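Methyltransferase-like protein (Saccharopolyspora spinosa, PDB 4PNE) catalyses a [4+2] cycloaddition in spinosyn biosynthesis, using a fold like that of S-adenosylmethionine-dependent methyltransferases. Local coordinates at residues I60-W65 / M290-L295; D82-R87 / A163-Q168; L222-L227 / L238-V243. All coordinates share one frame; numbering follows the deposited sequence.

Interaction 1 of 3, residues I60-W65 / M290-L295; sequences IHHGYW and MGYAIL. With SAH (S-adenosyl-L-homocysteine), chain C.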
loop_
_atom_site.group_PDB
_atom_site.type_symbol
_atom_site.label_atom_id
_atom_site.label_comp_id
_atom_site.label_asym_id
_atom_site.label_seq_id
_atom_site.Cartn_x
_atom_site.Cartn_y
_atom_site.Cartn_z
ATOM N N ILE A 60 -1.078 6.472 -2.096
ATOM C CA ILE A 60 -2.368 5.893 -1.809
ATOM C C ILE A 60 -2.235 5.035 -0.550
ATOM O O ILE A 60 -2.500 3.838 -0.530
ATOM C CB ILE A 60 -2.882 5.072 -2.980
ATOM C CG1 ILE A 60 -2.621 5.809 -4.306
ATOM C CG2 ILE A 60 -4.377 4.791 -2.791
ATOM C CD1 ILE A 60 -2.984 4.995 -5.561
ATOM N N HIS A 61 -1.813 5.690 0.513
ATOM C CA HIS A 61 -1.769 5.061 1.826
ATOM C C HIS A 61 -2.001 6.143 2.889
ATOM O O HIS A 61 -1.931 7.346 2.599
ATOM C CB HIS A 61 -0.445 4.301 2.020
ATOM C CG HIS A 61 0.788 5.156 1.989
ATOM N ND1 HIS A 61 1.769 4.973 1.035
ATOM C CD2 HIS A 61 1.218 6.169 2.780
ATOM C CE1 HIS A 61 2.746 5.841 1.242
ATOM N NE2 HIS A 61 2.439 6.575 2.298
ATOM N N HIS A 62 -2.311 5.704 4.099
ATOM C CA HIS A 62 -2.630 6.605 5.213
ATOM C C HIS A 62 -1.439 7.470 5.599
ATOM O O HIS A 62 -0.272 7.064 5.442
ATOM C CB HIS A 62 -3.062 5.794 6.428
ATOM C CG HIS A 62 -4.501 5.384 6.407
ATOM N ND1 HIS A 62 -5.171 5.016 5.256
ATOM C CD2 HIS A 62 -5.395 5.270 7.414
ATOM C CE1 HIS A 62 -6.427 4.741 5.556
ATOM N NE2 HIS A 62 -6.588 4.869 6.863
ATOM N N GLY A 63 -1.716 8.633 6.151
ATOM C CA GLY A 63 -0.671 9.465 6.712
ATOM C C GLY A 63 -0.327 9.045 8.130
ATOM O O GLY A 63 -1.153 8.456 8.844
ATOM N N TYR A 64 0.871 9.428 8.545
ATOM C CA TYR A 64 1.374 9.229 9.901
ATOM C C TYR A 64 1.765 10.591 10.454
ATOM O O TYR A 64 2.591 11.302 9.869
ATOM C CB TYR A 64 2.569 8.265 9.869
ATOM C CG TYR A 64 3.300 7.983 11.153
ATOM C CD1 TYR A 64 4.160 8.915 11.706
ATOM C CD2 TYR A 64 3.151 6.772 11.792
ATOM C CE1 TYR A 64 4.853 8.650 12.863
ATOM C CE2 TYR A 64 3.841 6.483 12.960
ATOM C CZ TYR A 64 4.687 7.431 13.494
ATOM O OH TYR A 64 5.377 7.151 14.646
ATOM N N TRP A 65 1.121 10.973 11.558
ATOM C CA TRP A 65 1.329 12.261 12.182
ATOM C C TRP A 65 2.087 12.136 13.495
ATOM O O TRP A 65 1.931 11.175 14.236
ATOM C CB TRP A 65 -0.008 12.944 12.448
ATOM C CG TRP A 65 -0.648 13.588 11.283
ATOM C CD1 TRP A 65 -0.585 14.901 10.958
ATOM C CD2 TRP A 65 -1.503 12.967 10.305
ATOM N NE1 TRP A 65 -1.342 15.152 9.840
ATOM C CE2 TRP A 65 -1.929 13.983 9.423
ATOM C CE3 TRP A 65 -1.965 11.664 10.100
ATOM C CZ2 TRP A 65 -2.760 13.732 8.340
ATOM C CZ3 TRP A 65 -2.799 11.412 9.018
ATOM C CH2 TRP A 65 -3.219 12.449 8.173
ATOM N N MET A 290 -11.143 1.266 13.039
ATOM C CA MET A 290 -9.921 1.033 12.287
ATOM C C MET A 290 -8.690 1.393 13.061
ATOM O O MET A 290 -8.696 2.319 13.849
ATOM C CB MET A 290 -9.931 1.843 11.003
ATOM C CG MET A 290 -10.959 1.348 10.028
ATOM S SD MET A 290 -11.131 2.473 8.633
ATOM C CE MET A 290 -11.423 1.286 7.332
ATOM N N GLY A 291 -7.602 0.692 12.773
ATOM C CA GLY A 291 -6.293 1.090 13.267
ATOM C C GLY A 291 -5.298 0.885 12.153
ATOM O O GLY A 291 -5.674 0.758 10.979
ATOM N N TYR A 292 -4.025 0.840 12.515
ATOM C CA TYR A 292 -2.975 0.775 11.495
ATOM C C TYR A 292 -1.742 0.052 12.023
ATOM O O TYR A 292 -1.359 0.219 13.180
ATOM C CB TYR A 292 -2.611 2.184 11.038
ATOM C CG TYR A 292 -2.042 2.230 9.648
ATOM C CD1 TYR A 292 -2.878 2.271 8.549
ATOM C CD2 TYR A 292 -0.666 2.190 9.420
ATOM C CE1 TYR A 292 -2.381 2.299 7.271
ATOM C CE2 TYR A 292 -0.156 2.212 8.143
ATOM C CZ TYR A 292 -1.009 2.267 7.065
ATOM O OH TYR A 292 -0.509 2.287 5.781
ATOM N N ALA A 293 -1.099 -0.736 11.154
ATOM C CA ALA A 293 0.072 -1.553 11.527
ATOM C C ALA A 293 1.235 -1.329 10.583
ATOM O O ALA A 293 1.032 -1.201 9.371
ATOM C CB ALA A 293 -0.315 -3.048 11.543
ATOM N N ILE A 294 2.439 -1.203 11.142
ATOM C CA ILE A 294 3.669 -1.303 10.395
ATOM C C ILE A 294 4.378 -2.575 10.833
ATOM O O ILE A 294 4.645 -2.756 12.028
ATOM C CB ILE A 294 4.603 -0.081 10.610
ATOM C CG1 ILE A 294 3.862 1.227 10.312
ATOM C CG2 ILE A 294 5.851 -0.213 9.747
ATOM C CD1 ILE A 294 4.696 2.471 10.702
ATOM N N LEU A 295 4.580 -3.505 9.903
ATOM C CA LEU A 295 5.246 -4.784 10.164
ATOM C C LEU A 295 6.554 -4.894 9.375
ATOM O O LEU A 295 6.609 -4.552 8.191
ATOM C CB LEU A 295 4.321 -5.944 9.781
ATOM C CG LEU A 295 2.837 -5.824 10.194
ATOM C CD1 LEU A 295 2.004 -6.991 9.660
ATOM C CD2 LEU A 295 2.695 -5.686 11.714
HETATM N N SAH C . 1.766 1.039 -2.236
HETATM C CA SAH C . 1.101 2.143 -2.936
HETATM C CB SAH C . -0.331 1.841 -3.368
HETATM C CG SAH C . -1.259 1.177 -2.381
HETATM S SD SAH C . -2.931 1.088 -3.039
HETATM C C SAH C . 1.134 3.371 -2.069
HETATM O O SAH C . 0.911 4.461 -2.564
HETATM O OXT SAH C . 1.477 3.270 -0.888
HETATM C "C5'" SAH C . -2.951 -0.688 -3.395
HETATM C "C4'" SAH C . -2.087 -1.088 -4.581
HETATM O "O4'" SAH C . -1.985 -2.505 -4.639
HETATM C "C3'" SAH C . -2.643 -0.664 -5.930
HETATM O "O3'" SAH C . -1.551 -0.116 -6.644
HETATM C "C2'" SAH C . -3.147 -1.962 -6.541
HETATM O "O2'" SAH C . -3.203 -2.025 -7.965
HETATM C "C1'" SAH C . -2.151 -2.961 -5.956
HETATM N N9 SAH C . -2.634 -4.353 -6.024
HETATM C C8 SAH C . -3.821 -4.892 -5.649
HETATM N N7 SAH C . -3.835 -6.212 -5.943
HETATM C C5 SAH C . -2.656 -6.512 -6.523
HETATM C C6 SAH C . -2.132 -7.679 -7.037
HETATM N N6 SAH C . -2.806 -8.819 -7.003
HETATM N N1 SAH C . -0.884 -7.671 -7.549
HETATM C C2 SAH C . -0.135 -6.513 -7.590
HETATM N N3 SAH C . -0.662 -5.341 -7.129
HETATM C C4 SAH C . -1.896 -5.356 -6.576
#
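His-62 of the loop segment 60-65 leans on Tyr-292 of strand 290-295, and the path of the histidine side chain shows how a loop can be seated on a sheet without a hydrogen bond between the two. At the root, CB of His-62 lies 3.7 Å from CE1 of Tyr-292. One atom further, CG of His-62 meets the same CE1 at 3.8 Å. The ring then slides along the tyrosine, and CD2 of His-62 reaches CD1 of Tyr-292 at 4.1 Å, while ND1 turns to a bound malonate ion, probably from the crystallisation liquor. The two ring planes are tilted by only 19°, but their centroids are 5.4 Å apart: near-parallel rings that have slid so far apart that they hardly overlap. The far end of Tyr-292 is fixed by polar partners, its OH being hydrogen-bonded to both Gln-168 and Thr-196.

The preceding two residues of the loop hold the bound S-adenosyl-L-homocysteine. In His-61, CG sits between the backbone N and the carbonyl carbon (chi1 63°), which turns ND1 to the amino-acid end of the ligand. ND1 gives OXT of the ligand a short, nearly straight hydrogen bond of 2.6 Å in the plane of the ring. NE2, the other ring nitrogen, bonds to the carbonyl of Ala-77. The ligand's second carboxylate oxygen, O, accepts from N of Ile-60 at 2.9 Å. Two adjacent residues thus grip both oxygens, where the loop between helices 36-54 and 73-88 meets the ligand in the pocket of a class I methyltransferase-like fold.

Interaction 2 of 3, residues D82-R87 / A163-Q168; sequences DLVAER and AAWAMQ. With SAH (S-adenosyl-L-homocysteine), chain C.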
loop_
_atom_site.group_PDB
_atom_site.type_symbol
_atom_site.label_atom_id
_atom_site.label_comp_id
_atom_site.label_asym_id
_atom_site.label_seq_id
_atom_site.Cartn_x
_atom_site.Cartn_y
_atom_site.Cartn_z
ATOM N N ASP A 82 8.684 7.323 4.505
ATOM C CA ASP A 82 10.041 7.447 5.056
ATOM C C ASP A 82 10.297 6.446 6.176
ATOM O O ASP A 82 11.387 5.846 6.274
ATOM C CB ASP A 82 10.281 8.862 5.575
ATOM C CG ASP A 82 10.291 9.915 4.463
ATOM O OD1 ASP A 82 10.379 9.534 3.277
ATOM O OD2 ASP A 82 10.217 11.130 4.790
ATOM N N LEU A 83 9.299 6.223 7.009
ATOM C CA LEU A 83 9.412 5.224 8.073
ATOM C C LEU A 83 9.590 3.823 7.500
ATOM O O LEU A 83 10.408 3.054 7.983
ATOM C CB LEU A 83 8.170 5.224 8.962
ATOM C CG LEU A 83 8.005 6.469 9.801
ATOM C CD1 LEU A 83 6.615 6.491 10.420
ATOM C CD2 LEU A 83 9.083 6.455 10.911
ATOM N N VAL A 84 8.836 3.507 6.462
ATOM C CA VAL A 84 8.949 2.217 5.837
ATOM C C VAL A 84 10.340 2.070 5.177
ATOM O O VAL A 84 10.994 1.043 5.308
ATOM C CB VAL A 84 7.824 1.994 4.819
ATOM C CG1 VAL A 84 8.057 0.701 3.997
ATOM C CG2 VAL A 84 6.500 1.921 5.569
ATOM N N ALA A 85 10.813 3.120 4.520
ATOM C CA ALA A 85 12.114 3.040 3.870
ATOM C C ALA A 85 13.219 2.836 4.901
ATOM O O ALA A 85 14.185 2.086 4.651
ATOM C CB ALA A 85 12.372 4.270 3.055
ATOM N N GLU A 86 13.125 3.509 6.048
ATOM C CA GLU A 86 14.115 3.339 7.117
ATOM C C GLU A 86 14.278 1.886 7.510
ATOM O O GLU A 86 15.379 1.410 7.788
ATOM C CB GLU A 86 13.714 4.105 8.379
ATOM C CG GLU A 86 13.942 5.588 8.400
ATOM C CD GLU A 86 13.606 6.164 9.778
ATOM O OE1 GLU A 86 13.038 7.279 9.859
ATOM O OE2 GLU A 86 13.873 5.468 10.780
ATOM N N ARG A 87 13.173 1.157 7.498
ATOM C CA ARG A 87 13.124 -0.201 8.024
ATOM C C ARG A 87 13.482 -1.249 6.979
ATOM O O ARG A 87 13.704 -2.419 7.321
ATOM C CB ARG A 87 11.728 -0.484 8.589
ATOM C CG ARG A 87 11.401 0.249 9.873
ATOM C CD ARG A 87 9.890 0.486 9.998
ATOM N NE ARG A 87 9.503 1.185 11.219
ATOM C CZ ARG A 87 9.856 2.434 11.529
ATOM N NH1 ARG A 87 10.657 3.144 10.733
ATOM N NH2 ARG A 87 9.443 2.971 12.676
ATOM N N ALA A 163 14.912 -6.634 -0.740
ATOM C CA ALA A 163 13.848 -6.107 0.086
ATOM C C ALA A 163 12.574 -6.002 -0.707
ATOM O O ALA A 163 12.577 -6.091 -1.947
ATOM C CB ALA A 163 14.214 -4.756 0.638
ATOM N N ALA A 164 11.492 -5.793 0.022
ATOM C CA ALA A 164 10.191 -5.587 -0.556
ATOM C C ALA A 164 9.342 -4.690 0.310
ATOM O O ALA A 164 9.515 -4.665 1.523
ATOM C CB ALA A 164 9.505 -6.915 -0.730
ATOM N N TRP A 165 8.393 -3.999 -0.316
ATOM C CA TRP A 165 7.320 -3.277 0.357
ATOM C C TRP A 165 5.959 -3.904 0.010
ATOM O O TRP A 165 5.730 -4.296 -1.119
ATOM C CB TRP A 165 7.259 -1.824 -0.059
ATOM C CG TRP A 165 8.431 -1.010 0.205
ATOM C CD1 TRP A 165 9.404 -1.250 1.135
ATOM C CD2 TRP A 165 8.812 0.183 -0.482
ATOM N NE1 TRP A 165 10.337 -0.244 1.103
ATOM C CE2 TRP A 165 9.993 0.643 0.114
ATOM C CE3 TRP A 165 8.236 0.938 -1.517
ATOM C CZ2 TRP A 165 10.647 1.782 -0.325
ATOM C CZ3 TRP A 165 8.866 2.082 -1.929
ATOM C CH2 TRP A 165 10.053 2.502 -1.342
ATOM N N ALA A 166 5.017 -3.878 0.955
ATOM C CA ALA A 166 3.606 -4.042 0.626
ATOM C C ALA A 166 2.875 -3.031 1.483
ATOM O O ALA A 166 2.469 -3.341 2.604
ATOM C CB ALA A 166 3.105 -5.455 0.869
ATOM N N MET A 167 2.794 -1.808 0.963
ATOM C CA MET A 167 2.135 -0.702 1.633
ATOM C C MET A 167 0.704 -0.650 1.171
ATOM O O MET A 167 0.436 -0.181 0.078
ATOM C CB MET A 167 2.879 0.600 1.359
ATOM C CG MET A 167 4.145 0.792 2.163
ATOM S SD MET A 167 4.824 2.492 2.072
ATOM C CE MET A 167 5.784 2.233 0.603
ATOM N N GLN A 168 -0.165 -1.234 2.006
ATOM C CA GLN A 168 -1.608 -1.353 1.810
ATOM C C GLN A 168 -1.991 -2.053 0.500
ATOM O O GLN A 168 -2.888 -1.624 -0.234
ATOM C CB GLN A 168 -2.289 0.014 1.915
ATOM C CG GLN A 168 -2.420 0.491 3.313
ATOM C CD GLN A 168 -3.012 1.889 3.398
ATOM O OE1 GLN A 168 -2.411 2.782 3.990
ATOM N NE2 GLN A 168 -4.139 2.099 2.740
HETATM N N SAH C . 1.766 1.039 -2.236
HETATM C CA SAH C . 1.101 2.143 -2.936
HETATM C CB SAH C . -0.331 1.841 -3.368
HETATM C CG SAH C . -1.259 1.177 -2.381
HETATM S SD SAH C . -2.931 1.088 -3.039
HETATM C C SAH C . 1.134 3.371 -2.069
HETATM O O SAH C . 0.911 4.461 -2.564
HETATM O OXT SAH C . 1.477 3.270 -0.888
HETATM C "C5'" SAH C . -2.951 -0.688 -3.395
HETATM C "C4'" SAH C . -2.087 -1.088 -4.581
HETATM O "O4'" SAH C . -1.985 -2.505 -4.639
HETATM C "C3'" SAH C . -2.643 -0.664 -5.930
HETATM O "O3'" SAH C . -1.551 -0.116 -6.644
HETATM C "C2'" SAH C . -3.147 -1.962 -6.541
HETATM O "O2'" SAH C . -3.203 -2.025 -7.965
HETATM C "C1'" SAH C . -2.151 -2.961 -5.956
HETATM N N9 SAH C . -2.634 -4.353 -6.024
HETATM C C8 SAH C . -3.821 -4.892 -5.649
HETATM N N7 SAH C . -3.835 -6.212 -5.943
HETATM C C5 SAH C . -2.656 -6.512 -6.523
HETATM C C6 SAH C . -2.132 -7.679 -7.037
HETATM N N6 SAH C . -2.806 -8.819 -7.003
HETATM N N1 SAH C . -0.884 -7.671 -7.549
HETATM C C2 SAH C . -0.135 -6.513 -7.590
HETATM N N3 SAH C . -0.662 -5.341 -7.129
HETATM C C4 SAH C . -1.896 -5.356 -6.576
#
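Val-84, on helix 82-87, presses both its methyl groups against strand 163-167, and this small buried cluster is the tight half of the contact. CG1 is anti to the backbone N (chi1 172°), which lays it over a face of Trp-165, 4.0 Å from the centroid of the five-membered ring and 24° off the normal, a CH-pi contact. The other methyl, CG2, meets SD of Met-167 tip to tip at 3.9 Å. Met-167 bends at its last torsion and brings CE to the same face of the indole, 3.4 Å above the plane and toward its rim. Valine and methionine therefore share one side of the tryptophan, whose NE1 is hydrogen-bonded to OG1 of Thr-88. The backbone of Met-167 serves the ligand as well, its O accepting from N of S-adenosyl-L-homocysteine at 2.9 Å, an example of one residue packing the core with its side chain and binding a ligand with its main chain.

Toward Glu-86 and Arg-87 the contact gives way to solvent. Glu-86 is exposed, and Arg-87 leads away from the strand, its NH1 making a weak hydrogen bond with O of Leu-83 and a long salt bridge to Glu-86.

Around the cluster, Val-84 and Met-167 also touch Thr-196 of strand 191-200, and Val-110 of helix 105-113 packs on both Ala-85 and Trp-165. Helix 73-88 thus lies against the sheet where strand 161-167 runs between strands 95-99 and 191-200, beside helix 105-113.

Interaction 3 of 3, residues L222-L227 / L238-V243; sequences LAEQLL and LDWEDV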
loop_
_atom_site.group_PDB
_atom_site.type_symbol
_atom_site.label_atom_id
_atom_site.label_comp_id
_atom_site.label_asym_id
_atom_site.label_seq_id
_atom_site.Cartn_x
_atom_site.Cartn_y
_atom_site.Cartn_z
ATOM N N LEU A 222 -7.376 -8.183 11.474
ATOM C CA LEU A 222 -6.527 -7.750 12.592
ATOM C C LEU A 222 -5.037 -7.752 12.210
ATOM O O LEU A 222 -4.606 -8.579 11.421
ATOM C CB LEU A 222 -6.707 -8.674 13.797
ATOM C CG LEU A 222 -8.110 -8.765 14.385
ATOM C CD1 LEU A 222 -8.213 -9.990 15.290
ATOM C CD2 LEU A 222 -8.414 -7.518 15.165
ATOM N N ALA A 223 -4.245 -6.859 12.793
ATOM C CA ALA A 223 -2.810 -6.913 12.619
ATOM C C ALA A 223 -2.262 -8.268 13.052
ATOM O O ALA A 223 -1.355 -8.809 12.427
ATOM C CB ALA A 223 -2.136 -5.809 13.396
ATOM N N GLU A 224 -2.825 -8.804 14.129
ATOM C CA GLU A 224 -2.422 -10.099 14.653
ATOM C C GLU A 224 -2.629 -11.211 13.619
ATOM O O GLU A 224 -1.862 -12.176 13.583
ATOM C CB GLU A 224 -3.207 -10.409 15.939
ATOM C CG GLU A 224 -2.932 -9.434 17.107
ATOM C CD GLU A 224 -3.862 -8.214 17.170
ATOM O OE1 GLU A 224 -4.468 -7.790 16.148
ATOM O OE2 GLU A 224 -3.972 -7.657 18.279
ATOM N N GLN A 225 -3.647 -11.050 12.774
ATOM C CA GLN A 225 -3.971 -12.039 11.728
ATOM C C GLN A 225 -2.996 -11.926 10.562
ATOM O O GLN A 225 -2.574 -12.920 9.977
ATOM C CB GLN A 225 -5.411 -11.858 11.253
ATOM C CG GLN A 225 -6.401 -12.330 12.313
ATOM C CD GLN A 225 -7.846 -12.004 11.997
ATOM O OE1 GLN A 225 -8.182 -10.922 11.512
ATOM N NE2 GLN A 225 -8.723 -12.935 12.309
ATOM N N LEU A 226 -2.658 -10.690 10.224
ATOM C CA LEU A 226 -1.625 -10.420 9.232
ATOM C C LEU A 226 -0.280 -11.031 9.661
ATOM O O LEU A 226 0.413 -11.660 8.869
ATOM C CB LEU A 226 -1.459 -8.910 9.016
ATOM C CG LEU A 226 -1.987 -8.284 7.745
ATOM C CD1 LEU A 226 -1.755 -6.779 7.828
ATOM C CD2 LEU A 226 -1.252 -8.862 6.555
ATOM N N LEU A 227 0.082 -10.824 10.930
ATOM C CA LEU A 227 1.324 -11.368 11.465
ATOM C C LEU A 227 1.355 -12.864 11.352
ATOM O O LEU A 227 2.348 -13.450 10.924
ATOM C CB LEU A 227 1.528 -10.997 12.925
ATOM C CG LEU A 227 2.029 -9.590 13.166
ATOM C CD1 LEU A 227 1.841 -9.282 14.623
ATOM C CD2 LEU A 227 3.479 -9.456 12.758
ATOM N N LEU A 238 10.300 -9.339 12.530
ATOM C CA LEU A 238 11.302 -8.506 13.170
ATOM C C LEU A 238 10.634 -7.497 14.093
ATOM O O LEU A 238 11.128 -7.227 15.203
ATOM C CB LEU A 238 12.164 -7.788 12.143
ATOM C CG LEU A 238 13.019 -8.679 11.236
ATOM C CD1 LEU A 238 13.605 -7.872 10.099
ATOM C CD2 LEU A 238 14.100 -9.408 12.025
ATOM N N ASP A 239 9.481 -6.978 13.677
ATOM C CA ASP A 239 8.849 -5.908 14.436
ATOM C C ASP A 239 7.409 -5.719 14.010
ATOM O O ASP A 239 7.073 -5.856 12.844
ATOM C CB ASP A 239 9.634 -4.614 14.223
ATOM C CG ASP A 239 9.377 -3.576 15.293
ATOM O OD1 ASP A 239 9.074 -3.960 16.441
ATOM O OD2 ASP A 239 9.501 -2.371 14.985
ATOM N N TRP A 240 6.568 -5.386 14.970
ATOM C CA TRP A 240 5.224 -4.874 14.742
ATOM C C TRP A 240 5.100 -3.599 15.553
ATOM O O TRP A 240 5.451 -3.570 16.735
ATOM C CB TRP A 240 4.163 -5.883 15.185
ATOM C CG TRP A 240 2.682 -5.427 15.308
ATOM C CD1 TRP A 240 2.067 -4.390 14.666
ATOM C CD2 TRP A 240 1.676 -6.026 16.133
ATOM N NE1 TRP A 240 0.739 -4.316 15.038
ATOM C CE2 TRP A 240 0.478 -5.310 15.943
ATOM C CE3 TRP A 240 1.672 -7.112 17.010
ATOM C CZ2 TRP A 240 -0.719 -5.649 16.604
ATOM C CZ3 TRP A 240 0.482 -7.449 17.658
ATOM C CH2 TRP A 240 -0.692 -6.710 17.456
ATOM N N GLU A 241 4.610 -2.541 14.928
ATOM C CA GLU A 241 4.295 -1.314 15.625
ATOM C C GLU A 241 2.859 -1.029 15.326
ATOM O O GLU A 241 2.481 -0.958 14.155
ATOM C CB GLU A 241 5.148 -0.164 15.144
ATOM C CG GLU A 241 6.638 -0.439 15.046
ATOM C CD GLU A 241 7.314 0.539 14.095
ATOM O OE1 GLU A 241 7.349 1.746 14.437
ATOM O OE2 GLU A 241 7.754 0.118 12.988
ATOM N N ASP A 242 2.067 -0.889 16.364
ATOM C CA ASP A 242 0.692 -0.427 16.220
ATOM C C ASP A 242 0.737 1.081 16.249
ATOM O O ASP A 242 1.062 1.688 17.259
ATOM C CB ASP A 242 -0.204 -1.001 17.330
ATOM C CG ASP A 242 -1.607 -0.469 17.279
ATOM O OD1 ASP A 242 -1.914 0.425 16.463
ATOM O OD2 ASP A 242 -2.438 -0.975 18.033
ATOM N N VAL A 243 0.406 1.711 15.116
ATOM C CA VAL A 243 0.544 3.162 14.999
ATOM C C VAL A 243 -0.846 3.794 14.750
ATOM O O VAL A 243 -0.971 4.839 14.147
ATOM C CB VAL A 243 1.553 3.555 13.884
ATOM C CG1 VAL A 243 2.957 2.966 14.177
ATOM C CG2 VAL A 243 1.108 3.092 12.469
#
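Ala-223 and Leu-227, one turn apart on helix 223-227, face Trp-240 in the middle of strand 238-242. The short axes of helix and strand run nearly antiparallel, at 165°, and come within 10.7 Å of each other. Helix 223-233 leads directly into strand 236-242, the outermost strand of the sheet on this side, and packs back on it, a simple case of an antiparallel helix-strand pair. Leu-222 occupies the N-cap position: its O accepts from the backbone N of both Gln-225 and Leu-226, and its own N is bound by OE1 of Gln-225 at 2.9 Å, so both are tied to the first turn. On the strand, Leu-238 and Asp-239 both face Thr-296 of strand 290-298 in a classic beta bulge.

Trp-240 does most of the touching. With CG anti to the backbone N (chi1 167°), the indole stretches across to the helix. CD1 of Leu-227 sits over one face toward the rim, and its 3.2 Å approach to CE3 of Trp-240 is very tight. CB of Ala-223 comes in obliquely on the same side of the ring plane, 3.5 Å from CZ2. At the outer end of the six-membered ring, Glu-224 bends at chi2 and lays OE2 at the edge, 3.5 Å from CH2 of Trp-240, with the carboxylate turned 67° against the indole; CG and CD of Glu-224 pack on CH2 as closely.

No hydrogen bond joins the two segments. The hold is apolar, with a carboxylate at the rim, where an oxygen beside the electron-poor C-H edge of the indole is probably mildly favourable. Glu-224 would probably be favoured a little by the helix's N-terminal end, while Asp-242, its OD2 6.9 Å from OE2 of Glu-224, would oppose this weakly.

How the interactions relate
The three contacts are laid out along one sheet, and all draw on its strands. Interactions 1 and 2, centred about 12 Å apart, meet at Gln-168, whose OE1 accepts from N of His-62 at 2.9 Å and so joins the ligand-binding loop to the end of strand 161-167. Both reach S-adenosyl-L-homocysteine: interaction 1 at its carboxylate, interaction 2 at its amino group. Interaction 3 lies away from the pocket, at the edge strand, yet is continuous with interaction 1 through antiparallel pairing, as in the 2.9 Å approach of Glu-241 N to Ile-294 O. Interactions 2 and 3 connect by the Arg-87 NE to Glu-241 OE2 salt bridge, 2.7 Å long.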